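Local coordinates for TRAP solute Binding Protein (Uncultured marine bacterium, PDB 5I7I) that binds aromatic acids such as 3-hydroxybenzoate and probably delivers them to a TRAP transporter for uptake into the cell, at residues V77-R81 with D82-D86; I211-F215 with K216-L220. All coordinates share one frame; numbering follows the deposited sequence.

Interaction 1 (V77-R81 with D82-D86)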
loop_
_atom_site.group_PDB
_atom_site.type_symbol
_atom_site.label_atom_id
_atom_site.label_comp_id
_atom_site.label_asym_id
_atom_site.label_seq_id
_atom_site.Cartn_x
_atom_site.Cartn_y
_atom_site.Cartn_z
ATOM N N VAL A 77 9.653 -2.725 9.703
ATOM C CA VAL A 77 8.929 -3.738 10.478
ATOM C C VAL A 77 9.812 -4.332 11.567
ATOM O O VAL A 77 9.323 -4.663 12.656
ATOM C CB VAL A 77 8.300 -4.834 9.593
ATOM C CG1 VAL A 77 7.135 -4.283 8.803
ATOM C CG2 VAL A 77 9.319 -5.456 8.661
ATOM N N ASP A 78 11.108 -4.507 11.297
ATOM C CA ASP A 78 11.998 -5.039 12.326
ATOM C C ASP A 78 12.166 -4.039 13.454
ATOM O O ASP A 78 12.117 -4.405 14.633
ATOM C CB ASP A 78 13.366 -5.375 11.733
ATOM C CG ASP A 78 13.294 -6.433 10.661
ATOM O OD1 ASP A 78 12.376 -7.280 10.715
ATOM O OD2 ASP A 78 14.172 -6.418 9.771
ATOM N N GLN A 79 12.353 -2.769 13.102
ATOM C CA GLN A 79 12.540 -1.718 14.100
ATOM C C GLN A 79 11.352 -1.642 15.053
ATOM O O GLN A 79 11.524 -1.553 16.277
ATOM C CB GLN A 79 12.759 -0.378 13.413
ATOM C CG GLN A 79 14.068 -0.293 12.656
ATOM C CD GLN A 79 14.227 1.007 11.920
ATOM O OE1 GLN A 79 13.254 1.706 11.673
ATOM N NE2 GLN A 79 15.450 1.329 11.537
ATOM N N VAL A 80 10.134 -1.689 14.511
ATOM C CA VAL A 80 8.961 -1.590 15.374
ATOM C C VAL A 80 8.752 -2.883 16.163
ATOM O O VAL A 80 8.343 -2.847 17.329
ATOM C CB VAL A 80 7.707 -1.137 14.595
ATOM C CG1 VAL A 80 7.067 -2.278 13.796
ATOM C CG2 VAL A 80 6.707 -0.560 15.560
ATOM N N ARG A 81 9.033 -4.039 15.547
ATOM C CA ARG A 81 8.881 -5.311 16.252
ATOM C C ARG A 81 9.782 -5.341 17.475
ATOM O O ARG A 81 9.359 -5.740 18.565
ATOM C CB ARG A 81 9.247 -6.472 15.323
ATOM C CG ARG A 81 9.157 -7.872 15.955
ATOM C CD ARG A 81 9.894 -8.928 15.089
ATOM N NE ARG A 81 11.302 -8.571 14.933
ATOM C CZ ARG A 81 12.110 -9.027 13.976
ATOM N NH1 ARG A 81 11.669 -9.888 13.073
ATOM N NH2 ARG A 81 13.371 -8.619 13.929
ATOM N N ASP A 82 11.020 -4.894 17.310
ATOM C CA ASP A 82 12.068 -5.016 18.314
ATOM C C ASP A 82 12.144 -3.823 19.250
ATOM O O ASP A 82 12.937 -3.857 20.200
ATOM C CB ASP A 82 13.424 -5.202 17.627
ATOM C CG ASP A 82 13.510 -6.492 16.842
ATOM O OD1 ASP A 82 12.750 -7.429 17.154
ATOM O OD2 ASP A 82 14.333 -6.561 15.907
ATOM N N GLY A 83 11.347 -2.793 19.023
ATOM C CA GLY A 83 11.333 -1.661 19.927
ATOM C C GLY A 83 12.382 -0.610 19.656
ATOM O O GLY A 83 12.581 0.278 20.496
ATOM N N VAL A 84 13.083 -0.709 18.528
ATOM C CA VAL A 84 14.005 0.342 18.106
ATOM C C VAL A 84 13.256 1.654 17.962
ATOM O O VAL A 84 13.768 2.730 18.297
ATOM C CB VAL A 84 14.686 -0.080 16.794
ATOM C CG1 VAL A 84 15.599 1.019 16.271
ATOM C CG2 VAL A 84 15.434 -1.388 16.986
ATOM N N VAL A 85 12.044 1.585 17.419
ATOM C CA VAL A 85 11.115 2.697 17.345
ATOM C C VAL A 85 9.789 2.164 17.863
ATOM O O VAL A 85 9.618 0.967 18.065
ATOM C CB VAL A 85 10.964 3.242 15.906
ATOM C CG1 VAL A 85 12.337 3.617 15.354
ATOM C CG2 VAL A 85 10.258 2.238 14.984
ATOM N N ASP A 86 8.837 3.066 18.055
ATOM C CA ASP A 86 7.566 2.707 18.660
ATOM C C ASP A 86 6.431 2.529 17.671
ATOM O O ASP A 86 5.521 1.741 17.931
ATOM C CB ASP A 86 7.181 3.789 19.663
ATOM C CG ASP A 86 8.197 3.908 20.759
ATOM O OD1 ASP A 86 8.482 2.882 21.393
ATOM O OD2 ASP A 86 8.739 5.000 20.945
#
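R81 and D82 are sequence neighbours whose side chains run side by side and point the same way. The arginine grips the carboxylate side-on with two nitrogens. R81 NH2 meets D82 OD2 on its syn side at 3.0 Å in an almost straight bond (176°). R81 NE reaches D82 OD1 at 2.9 Å, but from above the carboxylate plane; the two flat groups are turned 35° apart. The bend at chi3 (59°) turns the guanidinium back along the helix, where D78 CA lies over one face, toward the rim. D78 OD1, 3.6 Å from R81 NH1, adds charge attraction alone; its stronger partner is R98. A leucine in place of R81 would probably leave the D82 carboxylate without this two-bond grip and D78 and D82 without the positive charge between them.

The backbone beneath is a helix end. D82 N still bonds to D78 O at 2.9 Å. G83 then takes positive phi, where a CB would jam against the preceding carbonyl oxygen. V84 N returns to Q79 O and G83 N to V80 O, both weakly, in the pattern of a Schellman motif. The aliphatic CB of Q79 meets V84 CB at 3.9 Å and V85 CG2 at 3.9 Å. V80 and V85 make an apolar pair. The Q79 amide extends beyond, to H30 and G70. V80 CG2 packs on D86 O at 3.5 Å.

The turn joins helix 76-82 to strand 87-91. V80 faces V88 of that strand and Y136 of strand 136-143, while V85 and D86 pack against strand 25-31.

Interaction 2 (I211-F215 with K216-L220). With 3HB (3-hydroxybenzoic acid), chain C.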
loop_
_atom_site.group_PDB
_atom_site.type_symbol
_atom_site.label_atom_id
_atom_site.label_comp_id
_atom_site.label_asym_id
_atom_site.label_seq_id
_atom_site.Cartn_x
_atom_site.Cartn_y
_atom_site.Cartn_z
ATOM N N ILE A 211 1.054 9.064 -4.400
ATOM C CA ILE A 211 2.461 9.070 -3.988
ATOM C C ILE A 211 3.332 9.827 -4.975
ATOM O O ILE A 211 4.471 10.169 -4.650
ATOM C CB ILE A 211 2.956 7.616 -3.750
ATOM C CG1 ILE A 211 4.305 7.579 -3.024
ATOM C CG2 ILE A 211 3.019 6.847 -5.052
ATOM C CD1 ILE A 211 4.297 8.220 -1.649
ATOM N N MET A 212 2.828 10.108 -6.175
ATOM C CA MET A 212 3.715 10.547 -7.249
ATOM C C MET A 212 4.274 11.935 -7.011
ATOM O O MET A 212 5.480 12.138 -7.236
ATOM C CB MET A 212 3.000 10.451 -8.592
ATOM C CG MET A 212 2.728 9.032 -8.993
ATOM S SD MET A 212 1.788 8.846 -10.508
ATOM C CE MET A 212 2.927 9.453 -11.732
ATOM N N PRO A 213 3.490 12.926 -6.602
ATOM C CA PRO A 213 4.055 14.282 -6.544
ATOM C C PRO A 213 5.148 14.416 -5.508
ATOM O O PRO A 213 6.033 15.268 -5.662
ATOM C CB PRO A 213 2.834 15.155 -6.238
ATOM C CG PRO A 213 1.669 14.360 -6.784
ATOM C CD PRO A 213 2.023 12.938 -6.439
ATOM N N SER A 214 5.127 13.582 -4.473
ATOM C CA SER A 214 6.141 13.628 -3.428
ATOM C C SER A 214 7.526 13.269 -3.950
ATOM O O SER A 214 8.523 13.593 -3.298
ATOM C CB SER A 214 5.763 12.668 -2.301
ATOM O OG SER A 214 4.451 12.927 -1.839
ATOM N N PHE A 215 7.601 12.641 -5.126
ATOM C CA PHE A 215 8.863 12.281 -5.762
ATOM C C PHE A 215 8.950 12.811 -7.194
ATOM O O PHE A 215 9.800 12.364 -7.970
ATOM C CB PHE A 215 9.036 10.761 -5.736
ATOM C CG PHE A 215 8.997 10.178 -4.362
ATOM C CD1 PHE A 215 10.106 10.210 -3.557
ATOM C CD2 PHE A 215 7.844 9.568 -3.886
ATOM C CE1 PHE A 215 10.071 9.665 -2.282
ATOM C CE2 PHE A 215 7.799 9.016 -2.621
ATOM C CZ PHE A 215 8.914 9.067 -1.821
ATOM N N LYS A 216 8.108 13.773 -7.559
ATOM C CA LYS A 216 8.119 14.382 -8.892
ATOM C C LYS A 216 7.796 13.367 -9.982
ATOM O O LYS A 216 8.133 13.571 -11.147
ATOM C CB LYS A 216 9.445 15.097 -9.200
ATOM C CG LYS A 216 9.865 16.169 -8.206
ATOM C CD LYS A 216 11.239 16.722 -8.588
ATOM C CE LYS A 216 11.588 18.000 -7.843
ATOM N NZ LYS A 216 11.926 19.095 -8.803
ATOM N N LEU A 217 7.171 12.249 -9.633
ATOM C CA LEU A 217 7.009 11.181 -10.610
ATOM C C LEU A 217 6.025 11.542 -11.713
ATOM O O LEU A 217 6.056 10.922 -12.783
ATOM C CB LEU A 217 6.536 9.902 -9.925
ATOM C CG LEU A 217 7.559 9.320 -8.945
ATOM C CD1 LEU A 217 7.014 8.129 -8.193
ATOM C CD2 LEU A 217 8.847 8.920 -9.659
ATOM N N HIS A 218 5.137 12.494 -11.473
ATOM C CA HIS A 218 4.222 12.955 -12.505
ATOM C C HIS A 218 4.880 13.912 -13.481
ATOM O O HIS A 218 4.283 14.202 -14.528
ATOM C CB HIS A 218 3.031 13.621 -11.850
ATOM C CG HIS A 218 3.404 14.858 -11.117
ATOM N ND1 HIS A 218 4.309 14.859 -10.074
ATOM C CD2 HIS A 218 3.034 16.140 -11.306
ATOM C CE1 HIS A 218 4.467 16.097 -9.643
ATOM N NE2 HIS A 218 3.700 16.891 -10.372
ATOM N N GLU A 219 6.078 14.415 -13.151
ATOM C CA GLU A 219 6.912 15.128 -14.109
ATOM C C GLU A 219 7.728 14.168 -14.954
ATOM O O GLU A 219 7.937 14.425 -16.143
ATOM C CB GLU A 219 7.842 16.116 -13.385
ATOM C CG GLU A 219 7.090 17.237 -12.663
ATOM C CD GLU A 219 8.012 18.209 -11.929
ATOM O OE1 GLU A 219 9.221 17.933 -11.803
ATOM O OE2 GLU A 219 7.516 19.267 -11.480
ATOM N N LEU A 220 8.156 13.049 -14.370
ATOM C CA LEU A 220 9.047 12.121 -15.040
ATOM C C LEU A 220 8.308 11.090 -15.875
ATOM O O LEU A 220 8.927 10.451 -16.730
ATOM C CB LEU A 220 9.930 11.430 -14.001
ATOM C CG LEU A 220 10.847 12.363 -13.227
ATOM C CD1 LEU A 220 11.429 11.652 -12.034
ATOM C CD2 LEU A 220 11.955 12.872 -14.118
HETATM C "C1'" 3HB C . 4.639 2.028 -3.398
HETATM O "O1'" 3HB C . 4.177 1.733 -4.531
HETATM O "O2'" 3HB C . 5.711 1.504 -2.998
HETATM C C1 3HB C . 3.947 3.068 -2.527
HETATM C C2 3HB C . 2.685 3.531 -2.894
HETATM C C3 3HB C . 2.048 4.475 -2.127
HETATM C C4 3HB C . 2.660 4.988 -1.014
HETATM C C5 3HB C . 3.919 4.525 -0.642
HETATM C C6 3HB C . 4.569 3.570 -1.397
HETATM O O3 3HB C . 0.801 4.916 -2.505
#
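M212 and L217 cross at about a right angle, with M212 CB 3.8 Å from L217 CB. The methionine bends at its last torsion (chi3 67°), which brings CE to 3.6 Å from L217 O. At the branch point of the leucine, L217 CG also lies 3.8 Å from F215 CB, so this side chain spans M212 and F215. The F215 ring itself leads away and has I211 CG1 at its edge, in plane.

The H218 ring lies against P213. Its CE1 is 3.6 Å from P213 CA, and P213 CG lies over one ring face, offset toward the rim. E219 CG lies over the opposite face, also toward the rim. H218 ND1 is buried here without a polar partner.

Backbone bonds close the turn. L217 N bonds to M212 O at 2.9 Å, and F215 N bonds to the same oxygen. K216 N bonds to P213 O at 3.2 Å. K216 has positive phi (63°) and also sits at the N-cap of helix 217-220.

I211 lies along the bound 3-hydroxybenzoate, with CB 3.7 Å from ligand C3 and CD1 3.7 Å from ligand C4. The pair of bonds to M212 O and P213 O, with left-handed K216, fits a Schellman motif, here ending the short 3-10 turn that follows the ligand-pocket loop of this family 7 solute-binding protein.

Both interactions are partly buried local turns with Schellman-type backbone bonds round a residue of positive phi, a glycine in interaction 1 and a lysine in interaction 2. They hold different elements and lie apart: centres 29 Å from each other, nearest atoms about 16 Å. Interaction 1 ends a helix and leads into a strand of the five-stranded sheet. Its salt-bridge network is at the surface; its inner side packs V80 and V85 on strands, with buried polar groups such as D86, bonded to K28. Interaction 2 follows strand 204-207 of the six-stranded sheet and starts a helix. Its M212 and L217 are buried, it packs on helices 193-198 and 264-287, and it alone touches the ligand.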